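Local coordinates for trehalose-6-phosphate phosphatase-related protein (Thermoplasma acidophilum, PDB 1U02) that removes the phosphate from trehalose 6-phosphate with the help of magnesium, releasing free trehalose in the last step of trehalose biosynthesis, at residues 61-64 with 69-72; 101-106 with 127-132; 194-199 with 205-210; 36-41 with 221-226; 159-164 with 180-185. All coordinates share one frame; numbering follows the deposited sequence.

Contact 1. Residues 61-64 with 69-72; sequences NMIC and CSKI
N61 begins the pairing by laying its side chain across that of I72 at about a right angle, with N61 OD1 3.4 Å from I72 CA and CB against I72 CD1. The same OD1 accepts a bond from the backbone of N73, just past the second strand. At M62 the backbones bond in both directions: M62 N reaches K71 O at 3.1 Å and K71 N returns to M62 O at 2.9 Å. On the face these two share, M62 and K71 run side by side, and M62 CG sits only 3.4 Å from K71 CB, tighter than usual carbon contact. The selenium of M62 then lies along the K71 chain, whose NZ travels on to S53 OG. I63 turns to the other face with S70, a non-hydrogen-bonded pair; S70 OG is held by N79. C64 closes the ladder through C64 N to C69 O at 2.7 Å, while the return bond from C69 N is weak. Short four-residue strands at 175° with a tight connection make a beta hairpin, whose strand 61-64 runs parallel to 40-44 in the main HAD sheet.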
# COMPACT_ATOMS: atom_id res chain seq x y z
N ASN A 61 -0.11 6.88 -12.04
CA ASN A 61 1.10 7.00 -11.25
C ASN A 61 0.94 6.24 -9.95
O ASN A 61 -0.18 5.94 -9.52
CB ASN A 61 1.41 8.47 -10.96
CG ASN A 61 1.83 9.24 -12.20
OD1 ASN A 61 2.57 8.71 -13.04
ND2 ASN A 61 1.38 10.48 -12.32
N MSE A 62 2.05 5.92 -9.30
CA MSE A 62 1.97 5.20 -8.06
C MSE A 62 3.12 5.47 -7.11
O MSE A 62 4.26 5.71 -7.52
CB MSE A 62 1.86 3.69 -8.33
CG MSE A 62 2.97 3.13 -9.20
SE MSE A 62 2.67 1.27 -9.75
CE MSE A 62 1.44 1.56 -11.20
N ILE A 63 2.79 5.46 -5.82
CA ILE A 63 3.75 5.64 -4.75
C ILE A 63 3.71 4.27 -4.08
O ILE A 63 2.70 3.91 -3.48
CB ILE A 63 3.30 6.74 -3.76
CG1 ILE A 63 3.31 8.10 -4.46
CG2 ILE A 63 4.24 6.78 -2.55
CD1 ILE A 63 2.73 9.23 -3.62
N CYS A 64 4.78 3.49 -4.22
CA CYS A 64 4.83 2.14 -3.66
C CYS A 64 5.75 2.00 -2.45
O CYS A 64 6.51 2.91 -2.13
CB CYS A 64 5.27 1.16 -4.74
SG CYS A 64 4.16 1.15 -6.18
N CYS A 69 9.62 3.80 -3.25
CA CYS A 69 9.78 3.81 -4.70
C CYS A 69 8.47 4.25 -5.34
O CYS A 69 7.39 3.91 -4.86
CB CYS A 69 10.15 2.41 -5.19
SG CYS A 69 10.64 2.31 -6.93
N SER A 70 8.57 5.01 -6.42
CA SER A 70 7.40 5.48 -7.14
C SER A 70 7.55 5.09 -8.60
O SER A 70 8.66 4.80 -9.06
CB SER A 70 7.28 7.00 -7.05
OG SER A 70 7.25 7.44 -5.71
N LYS A 71 6.43 5.05 -9.31
CA LYS A 71 6.47 4.77 -10.74
C LYS A 71 5.71 5.94 -11.33
O LYS A 71 4.49 6.04 -11.19
CB LYS A 71 5.78 3.44 -11.07
CG LYS A 71 5.87 3.09 -12.56
CD LYS A 71 5.33 1.70 -12.84
CE LYS A 71 5.37 1.38 -14.33
NZ LYS A 71 4.90 -0.01 -14.63
N ILE A 72 6.45 6.84 -11.95
CA ILE A 72 5.91 8.06 -12.53
C ILE A 72 6.18 8.07 -14.04
O ILE A 72 7.33 7.95 -14.46
CB ILE A 72 6.58 9.29 -11.88
CG1 ILE A 72 6.49 9.19 -10.36
CG2 ILE A 72 5.91 10.58 -12.35
CD1 ILE A 72 5.08 9.26 -9.82

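Contact 2. Residues 101-106 with 127-132; sequences SDFPGL and KPKLRS
F103 and L130 are brought together by two different first torsions. In F103, the first residue to leave helical geometry after helix 99-102, CG stands beside the backbone N and opposite the carbonyl carbon (chi1 -54°), which swings the ring out to helix 127-141. In L130, CG lies opposite its own N (chi1 175°), and the branch leans out from the helix to meet that ring. The result is a CH-pi contact: L130 CB sits over the centre of one ring face, 4.3 Å from the centroid of F103 and 10° off the ring normal. Further along the same leucine, L130 CD1 comes within 3.5 Å of F103 CE2 and also touches F103 CD2, so one branch follows the rim while CB covers the middle. D102 CB covers the opposite face, offset toward the rim. The edge is met in plane by K129, whose extended carbons cross the ring at about a right angle, K129 CD 3.9 Å from F103 CE1.

The other branch of L130 serves a second partner. L106 and L130 reach toward each other tip to tip, with L130 CD2 3.8 Å from L106 CD1; W99 touches both leucines, and M122 and L119 add to the packing round L130. L106 is placed by a turn in which L106 N bonds to F103 O at 2.9 Å.

Chemically the contact is apolar, K129 contributing methylene groups, so shape and burial rather than directed polar bonds fasten the chain after helix 99-102 to helix 127-141, in the part holding the four-stranded antiparallel sheet, consistent with a HAD cap.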
# COMPACT_ATOMS: atom_id res chain seq x y z
N SER A 101 9.00 -23.89 6.08
CA SER A 101 8.95 -25.28 6.53
C SER A 101 9.10 -25.34 8.06
O SER A 101 8.55 -26.22 8.71
CB SER A 101 10.03 -26.13 5.84
OG SER A 101 11.34 -25.65 6.12
N ASP A 102 9.83 -24.38 8.63
CA ASP A 102 10.00 -24.34 10.08
C ASP A 102 8.68 -23.98 10.76
O ASP A 102 8.38 -24.46 11.85
CB ASP A 102 11.07 -23.32 10.47
CG ASP A 102 12.44 -23.65 9.90
OD1 ASP A 102 12.78 -24.85 9.79
OD2 ASP A 102 13.19 -22.70 9.57
N PHE A 103 7.89 -23.15 10.09
CA PHE A 103 6.59 -22.71 10.61
C PHE A 103 5.51 -22.96 9.56
O PHE A 103 5.05 -22.02 8.90
CB PHE A 103 6.65 -21.21 10.93
CG PHE A 103 7.78 -20.82 11.83
CD1 PHE A 103 7.75 -21.14 13.19
CD2 PHE A 103 8.89 -20.15 11.33
CE1 PHE A 103 8.81 -20.79 14.04
CE2 PHE A 103 9.96 -19.80 12.16
CZ PHE A 103 9.92 -20.11 13.52
N PRO A 104 5.09 -24.23 9.40
CA PRO A 104 4.06 -24.61 8.43
C PRO A 104 2.85 -23.68 8.44
O PRO A 104 2.21 -23.49 9.47
CB PRO A 104 3.70 -26.03 8.84
CG PRO A 104 5.01 -26.56 9.36
CD PRO A 104 5.47 -25.39 10.22
N GLY A 105 2.54 -23.10 7.29
CA GLY A 105 1.42 -22.18 7.21
C GLY A 105 1.92 -20.78 6.92
O GLY A 105 1.23 -19.98 6.29
N LEU A 106 3.13 -20.49 7.39
CA LEU A 106 3.75 -19.20 7.15
C LEU A 106 3.92 -19.01 5.65
O LEU A 106 4.29 -19.95 4.93
CB LEU A 106 5.13 -19.13 7.81
CG LEU A 106 5.99 -17.92 7.44
CD1 LEU A 106 5.35 -16.65 7.99
CD2 LEU A 106 7.41 -18.08 7.99
N LYS A 127 4.18 -18.15 16.96
CA LYS A 127 4.26 -16.77 16.47
C LYS A 127 5.22 -15.89 17.26
O LYS A 127 5.93 -15.07 16.68
CB LYS A 127 2.85 -16.17 16.41
CG LYS A 127 1.98 -16.91 15.40
CD LYS A 127 0.63 -16.26 15.13
CE LYS A 127 -0.12 -17.06 14.06
NZ LYS A 127 -1.43 -16.48 13.67
N PRO A 128 5.26 -16.02 18.60
CA PRO A 128 6.21 -15.17 19.32
C PRO A 128 7.65 -15.49 18.89
O PRO A 128 8.48 -14.59 18.75
CB PRO A 128 5.94 -15.53 20.78
CG PRO A 128 4.46 -15.81 20.78
CD PRO A 128 4.30 -16.65 19.52
N LYS A 129 7.92 -16.77 18.67
CA LYS A 129 9.25 -17.21 18.25
C LYS A 129 9.59 -16.65 16.87
O LYS A 129 10.69 -16.14 16.65
CB LYS A 129 9.29 -18.74 18.21
CG LYS A 129 10.61 -19.31 17.71
CD LYS A 129 10.53 -20.82 17.57
CE LYS A 129 11.87 -21.41 17.13
NZ LYS A 129 12.95 -21.16 18.14
N LEU A 130 8.64 -16.74 15.95
CA LEU A 130 8.86 -16.22 14.60
C LEU A 130 9.09 -14.72 14.65
O LEU A 130 9.98 -14.20 13.99
CB LEU A 130 7.65 -16.51 13.71
CG LEU A 130 7.73 -15.91 12.30
CD1 LEU A 130 8.90 -16.51 11.53
CD2 LEU A 130 6.42 -16.17 11.57
N ARG A 131 8.27 -14.03 15.44
CA ARG A 131 8.40 -12.59 15.56
C ARG A 131 9.81 -12.19 15.99
O ARG A 131 10.40 -11.27 15.42
CB ARG A 131 7.38 -12.05 16.56
CG ARG A 131 7.45 -10.54 16.77
CD ARG A 131 6.40 -10.06 17.77
NE ARG A 131 6.52 -8.63 18.04
CZ ARG A 131 5.73 -7.95 18.87
NH1 ARG A 131 4.75 -8.56 19.51
NH2 ARG A 131 5.92 -6.64 19.04
N SER A 132 10.36 -12.90 16.98
CA SER A 132 11.70 -12.60 17.46
C SER A 132 12.75 -12.87 16.39
O SER A 132 13.75 -12.15 16.30
CB SER A 132 12.02 -13.41 18.73
OG SER A 132 12.14 -14.80 18.44

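Contact 3. Residues 194-199 with 205-210; sequences LTIKVG and AKFHVA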
# COMPACT_ATOMS: atom_id res chain seq x y z
N LEU A 194 -8.99 16.56 1.28
CA LEU A 194 -10.26 15.87 1.45
C LEU A 194 -9.92 14.43 1.79
O LEU A 194 -9.75 13.58 0.91
CB LEU A 194 -11.09 15.94 0.17
CG LEU A 194 -12.60 15.67 0.28
CD1 LEU A 194 -13.27 15.95 -1.06
CD2 LEU A 194 -12.85 14.24 0.73
N THR A 195 -9.81 14.15 3.09
CA THR A 195 -9.47 12.83 3.59
C THR A 195 -10.68 11.91 3.70
O THR A 195 -11.72 12.30 4.23
CB THR A 195 -8.78 12.95 4.96
OG1 THR A 195 -9.56 13.81 5.80
CG2 THR A 195 -7.38 13.55 4.79
N ILE A 196 -10.53 10.69 3.19
CA ILE A 196 -11.62 9.71 3.21
C ILE A 196 -11.19 8.41 3.87
O ILE A 196 -10.27 7.73 3.41
CB ILE A 196 -12.09 9.39 1.77
CG1 ILE A 196 -12.51 10.67 1.05
CG2 ILE A 196 -13.22 8.38 1.80
CD1 ILE A 196 -12.85 10.46 -0.42
N LYS A 197 -11.87 8.05 4.96
CA LYS A 197 -11.55 6.81 5.67
C LYS A 197 -12.47 5.69 5.20
O LYS A 197 -13.67 5.89 5.05
CB LYS A 197 -11.72 7.01 7.18
CG LYS A 197 -11.56 5.75 8.03
CD LYS A 197 -10.11 5.28 8.11
CE LYS A 197 -9.93 4.22 9.19
NZ LYS A 197 -10.82 3.05 8.98
N VAL A 198 -11.89 4.52 4.95
CA VAL A 198 -12.68 3.37 4.52
C VAL A 198 -12.66 2.35 5.65
O VAL A 198 -11.59 2.02 6.16
CB VAL A 198 -12.09 2.70 3.27
CG1 VAL A 198 -12.95 1.51 2.86
CG2 VAL A 198 -11.99 3.70 2.12
N GLY A 199 -13.83 1.88 6.06
CA GLY A 199 -13.90 0.88 7.10
C GLY A 199 -14.18 1.39 8.50
O GLY A 199 -14.18 2.59 8.77
N ALA A 205 -10.54 11.62 9.46
CA ALA A 205 -10.80 11.90 8.05
C ALA A 205 -12.04 12.78 7.94
O ALA A 205 -12.93 12.73 8.78
CB ALA A 205 -11.02 10.59 7.30
N LYS A 206 -12.09 13.60 6.90
CA LYS A 206 -13.23 14.48 6.70
C LYS A 206 -14.48 13.74 6.24
O LYS A 206 -15.60 14.14 6.56
CB LYS A 206 -12.88 15.58 5.70
CG LYS A 206 -11.77 16.50 6.20
CD LYS A 206 -11.43 17.59 5.21
CE LYS A 206 -10.29 18.44 5.74
NZ LYS A 206 -9.83 19.42 4.73
N PHE A 207 -14.28 12.64 5.52
CA PHE A 207 -15.39 11.83 5.02
C PHE A 207 -15.14 10.38 5.38
O PHE A 207 -13.98 9.94 5.46
CB PHE A 207 -15.50 11.98 3.50
CG PHE A 207 -16.81 11.51 2.93
CD1 PHE A 207 -18.00 12.15 3.26
CD2 PHE A 207 -16.85 10.43 2.04
CE1 PHE A 207 -19.22 11.74 2.70
CE2 PHE A 207 -18.06 10.01 1.47
CZ PHE A 207 -19.24 10.67 1.80
N HIS A 208 -16.20 9.62 5.61
CA HIS A 208 -16.04 8.22 5.99
C HIS A 208 -16.98 7.30 5.23
O HIS A 208 -18.18 7.57 5.13
CB HIS A 208 -16.28 8.08 7.50
CG HIS A 208 -16.07 6.69 8.01
ND1 HIS A 208 -16.87 5.63 7.64
CD2 HIS A 208 -15.15 6.19 8.87
CE1 HIS A 208 -16.45 4.53 8.24
NE2 HIS A 208 -15.41 4.84 8.99
N VAL A 209 -16.44 6.20 4.69
CA VAL A 209 -17.24 5.21 3.97
C VAL A 209 -17.08 3.83 4.63
O VAL A 209 -16.08 3.57 5.31
CB VAL A 209 -16.85 5.14 2.47
CG1 VAL A 209 -17.26 6.42 1.78
CG2 VAL A 209 -15.36 4.89 2.30
N ALA A 210 -18.06 2.96 4.42
CA ALA A 210 -18.06 1.63 5.04
C ALA A 210 -17.05 0.61 4.54
O ALA A 210 -16.39 -0.06 5.34
CB ALA A 210 -19.46 1.03 4.95
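Backbone bonding joins 194-198 and 207-209 as parallel strands of the HAD core sheet, their axes 4.6 Å apart at closest approach and 24° from true alignment. The ladder runs from F207 N to T195 O, from K197 N to F207 O at 2.9 Å, from V209 N to K197 O at 2.8 Å, and from G199 N to V209 O. CA-H groups of I196, H208 and V198 add weaker contacts to carbonyl oxygens between these rungs.

Side-chain polar bonds mark both ends. T195 OG1, tucked between its own backbone N and carbonyl carbon (chi1 49°), accepts from K206 N at 2.8 Å. At the far end H208 NE2 lies 2.6 Å from G199 O, a weak bond because of its bent angle. K197 NZ curls back to V198 O, approaching from above that carbonyl plane.

Packing divides between the two faces. I196 and F207 lie side by side, CG1 of I196 4.1 Å from F207 CB, and the valines cross with V198 CG2 3.6 Å from V209 CG2. On the other face K197 CG rests against H208 CD2.

Strand 207-209 is an outermost strand of the sheet, and 194-198 separates it from 174-178. Helix 212-229 packs on I196, V198, F207 and V209, while helix 181-188 touches T195, K197 and A205 on the reverse side; V198 also touches the metal ligand D179.

Contact 4. Residues 36-41 with 221-226; sequences KERFDT and FIEMLG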
# COMPACT_ATOMS: atom_id res chain seq x y z
N LYS A 36 -8.77 8.43 -14.06
CA LYS A 36 -7.46 8.95 -14.44
C LYS A 36 -7.51 9.90 -15.64
O LYS A 36 -6.57 10.63 -15.89
CB LYS A 36 -6.49 7.79 -14.73
CG LYS A 36 -6.76 6.98 -15.99
CD LYS A 36 -5.90 7.44 -17.15
CE LYS A 36 -5.92 6.44 -18.30
NZ LYS A 36 -7.29 6.21 -18.84
N GLU A 37 -8.62 9.88 -16.36
CA GLU A 37 -8.79 10.76 -17.50
C GLU A 37 -9.12 12.18 -17.03
O GLU A 37 -8.83 13.15 -17.72
CB GLU A 37 -9.93 10.26 -18.40
CG GLU A 37 -9.60 9.00 -19.17
CD GLU A 37 -8.53 9.23 -20.21
OE1 GLU A 37 -8.76 10.08 -21.11
OE2 GLU A 37 -7.47 8.57 -20.15
N ARG A 38 -9.72 12.29 -15.85
CA ARG A 38 -10.12 13.59 -15.33
C ARG A 38 -9.28 14.11 -14.17
O ARG A 38 -9.27 15.32 -13.91
CB ARG A 38 -11.59 13.56 -14.89
CG ARG A 38 -12.57 13.25 -16.01
CD ARG A 38 -14.01 13.32 -15.49
NE ARG A 38 -14.99 12.88 -16.49
CZ ARG A 38 -15.28 13.52 -17.61
NH1 ARG A 38 -14.66 14.67 -17.91
NH2 ARG A 38 -16.18 13.03 -18.45
N PHE A 39 -8.59 13.22 -13.47
CA PHE A 39 -7.77 13.62 -12.34
C PHE A 39 -6.39 12.99 -12.37
O PHE A 39 -6.22 11.87 -12.87
CB PHE A 39 -8.45 13.21 -11.02
CG PHE A 39 -9.84 13.74 -10.87
CD1 PHE A 39 -10.91 13.11 -11.49
CD2 PHE A 39 -10.08 14.86 -10.08
CE1 PHE A 39 -12.21 13.59 -11.34
CE2 PHE A 39 -11.38 15.36 -9.92
CZ PHE A 39 -12.44 14.72 -10.55
N ASP A 40 -5.40 13.71 -11.85
CA ASP A 40 -4.04 13.18 -11.78
C ASP A 40 -4.16 12.14 -10.66
O ASP A 40 -4.17 12.48 -9.48
CB ASP A 40 -3.04 14.28 -11.38
CG ASP A 40 -1.59 13.85 -11.58
OD1 ASP A 40 -1.32 12.63 -11.59
OD2 ASP A 40 -0.72 14.74 -11.71
N THR A 41 -4.27 10.88 -11.05
CA THR A 41 -4.47 9.81 -10.09
C THR A 41 -3.23 9.04 -9.65
O THR A 41 -2.40 8.65 -10.48
CB THR A 41 -5.50 8.82 -10.65
OG1 THR A 41 -6.67 9.54 -11.08
CG2 THR A 41 -5.91 7.80 -9.59
N PHE A 221 -19.20 8.32 -8.58
CA PHE A 221 -19.94 9.58 -8.55
C PHE A 221 -19.09 10.77 -8.99
O PHE A 221 -19.53 11.61 -9.77
CB PHE A 221 -20.49 9.83 -7.15
CG PHE A 221 -21.45 10.98 -7.08
CD1 PHE A 221 -22.70 10.90 -7.69
CD2 PHE A 221 -21.10 12.15 -6.42
CE1 PHE A 221 -23.59 11.97 -7.64
CE2 PHE A 221 -21.98 13.23 -6.36
CZ PHE A 221 -23.23 13.14 -6.97
N ILE A 222 -17.87 10.86 -8.46
CA ILE A 222 -16.98 11.96 -8.81
C ILE A 222 -16.79 12.01 -10.32
O ILE A 222 -16.69 13.09 -10.91
CB ILE A 222 -15.61 11.81 -8.12
CG1 ILE A 222 -15.80 11.81 -6.61
CG2 ILE A 222 -14.70 12.96 -8.52
CD1 ILE A 222 -14.52 11.52 -5.84
N GLU A 223 -16.73 10.83 -10.95
CA GLU A 223 -16.57 10.73 -12.39
C GLU A 223 -17.77 11.36 -13.10
O GLU A 223 -17.61 12.18 -14.00
CB GLU A 223 -16.44 9.26 -12.80
CG GLU A 223 -16.65 8.98 -14.29
CD GLU A 223 -15.67 9.73 -15.17
OE1 GLU A 223 -14.53 9.97 -14.71
OE2 GLU A 223 -16.03 10.06 -16.32
N MSE A 224 -18.97 10.96 -12.68
CA MSE A 224 -20.20 11.49 -13.28
C MSE A 224 -20.27 13.01 -13.14
O MSE A 224 -20.83 13.70 -13.99
CB MSE A 224 -21.43 10.85 -12.62
CG MSE A 224 -21.42 9.34 -12.62
SE MSE A 224 -23.13 8.57 -12.16
CE MSE A 224 -23.47 7.62 -13.80
N LEU A 225 -19.69 13.52 -12.06
CA LEU A 225 -19.67 14.96 -11.81
C LEU A 225 -18.86 15.65 -12.91
O LEU A 225 -19.26 16.70 -13.43
CB LEU A 225 -19.04 15.26 -10.46
CG LEU A 225 -19.86 14.88 -9.22
CD1 LEU A 225 -19.03 15.13 -7.96
CD2 LEU A 225 -21.14 15.70 -9.17
N GLY A 226 -17.72 15.05 -13.27
CA GLY A 226 -16.88 15.62 -14.31
C GLY A 226 -17.55 15.59 -15.67
O GLY A 226 -17.37 16.50 -16.48
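R38 and E223 cross at about a right angle, and their flat ends are turned 31° against each other. The arginine chain runs extended from CG to NE, with R38 NE 3.0 Å from E223 OE2 in a fairly straight salt bridge. The carboxylate lies near the plane of the guanidinium, at its edge, yet the donor arrives from above the carboxylate plane, 43° out of it. The grip is therefore through NE, R38 NH2 being 3.7 Å from the same E223 OE2. E223 reaches this position because its CG stands opposite the backbone N (chi1 164°) and the chain then bends at chi2 back toward the arginine.

One face of the guanidinium is laid over the helix backbone: G226 C sits 3.6 Å above the plane of the R38 group, over the centre, and R38 NH1 is 3.6 Å from G226 O. G226 CA also packs 3.9 Å from R38 CD, close enough that the glycine's lack of a side chain lets the arginine lie flat on the helix.

F39 meets I222 obliquely, the methyl CG2 of I222 3.5 Å from F39 CZ and also touching CE1. F39 packs against I4 of strand 3-7 too.

The contact is a surface one, away from the metal and substrate sites. It ties the turn between helix 26-38 and strand 40-44 to helix 212-229, an alpha-beta connection of the Rossmann-like HAD core meeting the last helix of the modelled chain.

Contact 5. Residues 159-164 with 180-185; sequences VNKGSA and DATDEA
K161 crosses from the first turn of helix 161-169 to D183 and T182 at the start of helix 181-188, in the active-site region of the HAD fold. K161 CB lies 4.1 Å from T182 O. Beyond CG the chain is fully extended, and K161 CD is the first atom to come near both partners, 3.5 Å from D183 OD1 and 3.8 Å from T182 OG1. CE stays in the same company. At the tip, K161 NZ forms a salt bridge of 2.7 Å with D183 OD1, met on the syn side and 30° out of the carboxylate plane, and a weak bond of 3.3 Å to T182 OG1. NZ also pairs with D7, a magnesium ligand and probably the nucleophile, so the lysine links that residue to helix 181-188.

The receiving end is itself held by a capping box. D180 N donates to the anti lone pair of D183 OD2, which with a weak bond from D179 N restrains the D183 carboxylate, while weak bonds from T182 N and D183 N hold D180 OD1. T182 OG1 in turn donates to the syn lone pair of D180 OD1, 2.6 Å away. One water also joins the two helices, accepting from G162 N and donating to T182 O at 2.7 Å.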
# COMPACT_ATOMS: atom_id res chain seq x y z
N VAL A 159 10.12 4.77 5.75
CA VAL A 159 9.06 4.96 4.76
C VAL A 159 7.82 5.57 5.42
O VAL A 159 7.48 5.22 6.55
CB VAL A 159 8.68 3.63 4.06
CG1 VAL A 159 9.89 3.12 3.27
CG2 VAL A 159 8.24 2.60 5.08
N ASN A 160 7.15 6.47 4.71
CA ASN A 160 5.97 7.15 5.24
C ASN A 160 5.01 7.60 4.13
O ASN A 160 5.34 8.48 3.34
CB ASN A 160 6.45 8.38 6.04
CG ASN A 160 5.34 9.05 6.82
OD1 ASN A 160 4.31 9.42 6.26
ND2 ASN A 160 5.56 9.22 8.11
N LYS A 161 3.82 7.00 4.07
CA LYS A 161 2.83 7.37 3.06
C LYS A 161 2.54 8.87 3.07
O LYS A 161 2.51 9.51 2.02
CB LYS A 161 1.50 6.65 3.29
CG LYS A 161 1.34 5.30 2.61
CD LYS A 161 -0.06 4.77 2.88
CE LYS A 161 -0.30 3.42 2.22
NZ LYS A 161 -1.63 2.87 2.62
N GLY A 162 2.30 9.40 4.27
CA GLY A 162 2.00 10.82 4.41
C GLY A 162 3.04 11.74 3.79
O GLY A 162 2.69 12.63 3.02
N SER A 163 4.30 11.52 4.13
CA SER A 163 5.40 12.34 3.61
C SER A 163 5.48 12.25 2.09
O SER A 163 5.68 13.27 1.41
CB SER A 163 6.73 11.89 4.22
OG SER A 163 6.68 11.99 5.63
N ALA A 164 5.34 11.04 1.56
CA ALA A 164 5.41 10.83 0.12
C ALA A 164 4.28 11.59 -0.58
O ALA A 164 4.50 12.25 -1.59
CB ALA A 164 5.30 9.33 -0.19
N ASP A 180 -6.37 2.02 6.88
CA ASP A 180 -5.74 1.68 8.15
C ASP A 180 -4.88 2.79 8.75
O ASP A 180 -4.86 3.91 8.25
CB ASP A 180 -4.91 0.39 8.03
CG ASP A 180 -3.73 0.54 7.10
OD1 ASP A 180 -3.26 1.68 6.89
OD2 ASP A 180 -3.25 -0.50 6.59
N ALA A 181 -4.15 2.45 9.81
CA ALA A 181 -3.30 3.41 10.51
C ALA A 181 -2.33 4.19 9.63
O ALA A 181 -2.13 5.39 9.83
CB ALA A 181 -2.55 2.71 11.63
N THR A 182 -1.71 3.52 8.66
CA THR A 182 -0.75 4.19 7.79
C THR A 182 -1.45 5.27 6.97
O THR A 182 -0.83 6.26 6.58
CB THR A 182 -0.07 3.19 6.82
OG1 THR A 182 -1.04 2.68 5.89
CG2 THR A 182 0.54 2.04 7.61
N ASP A 183 -2.74 5.09 6.73
CA ASP A 183 -3.49 6.07 5.96
C ASP A 183 -3.96 7.15 6.92
O ASP A 183 -4.02 8.33 6.57
CB ASP A 183 -4.68 5.39 5.29
CG ASP A 183 -4.25 4.25 4.39
OD1 ASP A 183 -3.56 4.52 3.38
OD2 ASP A 183 -4.58 3.09 4.71
N GLU A 184 -4.29 6.74 8.14
CA GLU A 184 -4.74 7.66 9.17
C GLU A 184 -3.61 8.66 9.39
O GLU A 184 -3.84 9.86 9.55
CB GLU A 184 -5.04 6.90 10.46
CG GLU A 184 -5.85 7.69 11.47
CD GLU A 184 -7.18 8.13 10.93
OE1 GLU A 184 -7.97 7.26 10.49
OE2 GLU A 184 -7.46 9.35 10.93
N ALA A 185 -2.38 8.15 9.37
CA ALA A 185 -1.21 9.00 9.55
C ALA A 185 -1.08 9.93 8.34
O ALA A 185 -0.72 11.10 8.48
CB ALA A 185 0.04 8.14 9.70
O HOH W 1 1.55 7.56 6.57

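Overall arrangement
Contacts 1, 3 and 4 all reach the mixed eight-stranded sheet of the HAD core, with the hairpin of contact 1 toward one end and contact 3 at the other, their centres about 23 Å apart. Contact 4 spans the chain, pairing an early turn with the last helix, so contacts 1, 2, 5 and 3 follow one another in the sequence between its two ends. Contacts 1 and 4 meet on neighbouring strands 61-64 and 40-44. Contact 5 lies nearest the centre of the chain, touching contact 1 through A164 and contact 3 through E184, beside the magnesium ion. Contact 2 stands apart, about 28 Å from contact 5 between centres, and packs the loop after helix 99-102 on helix 127-141, away from the metal site.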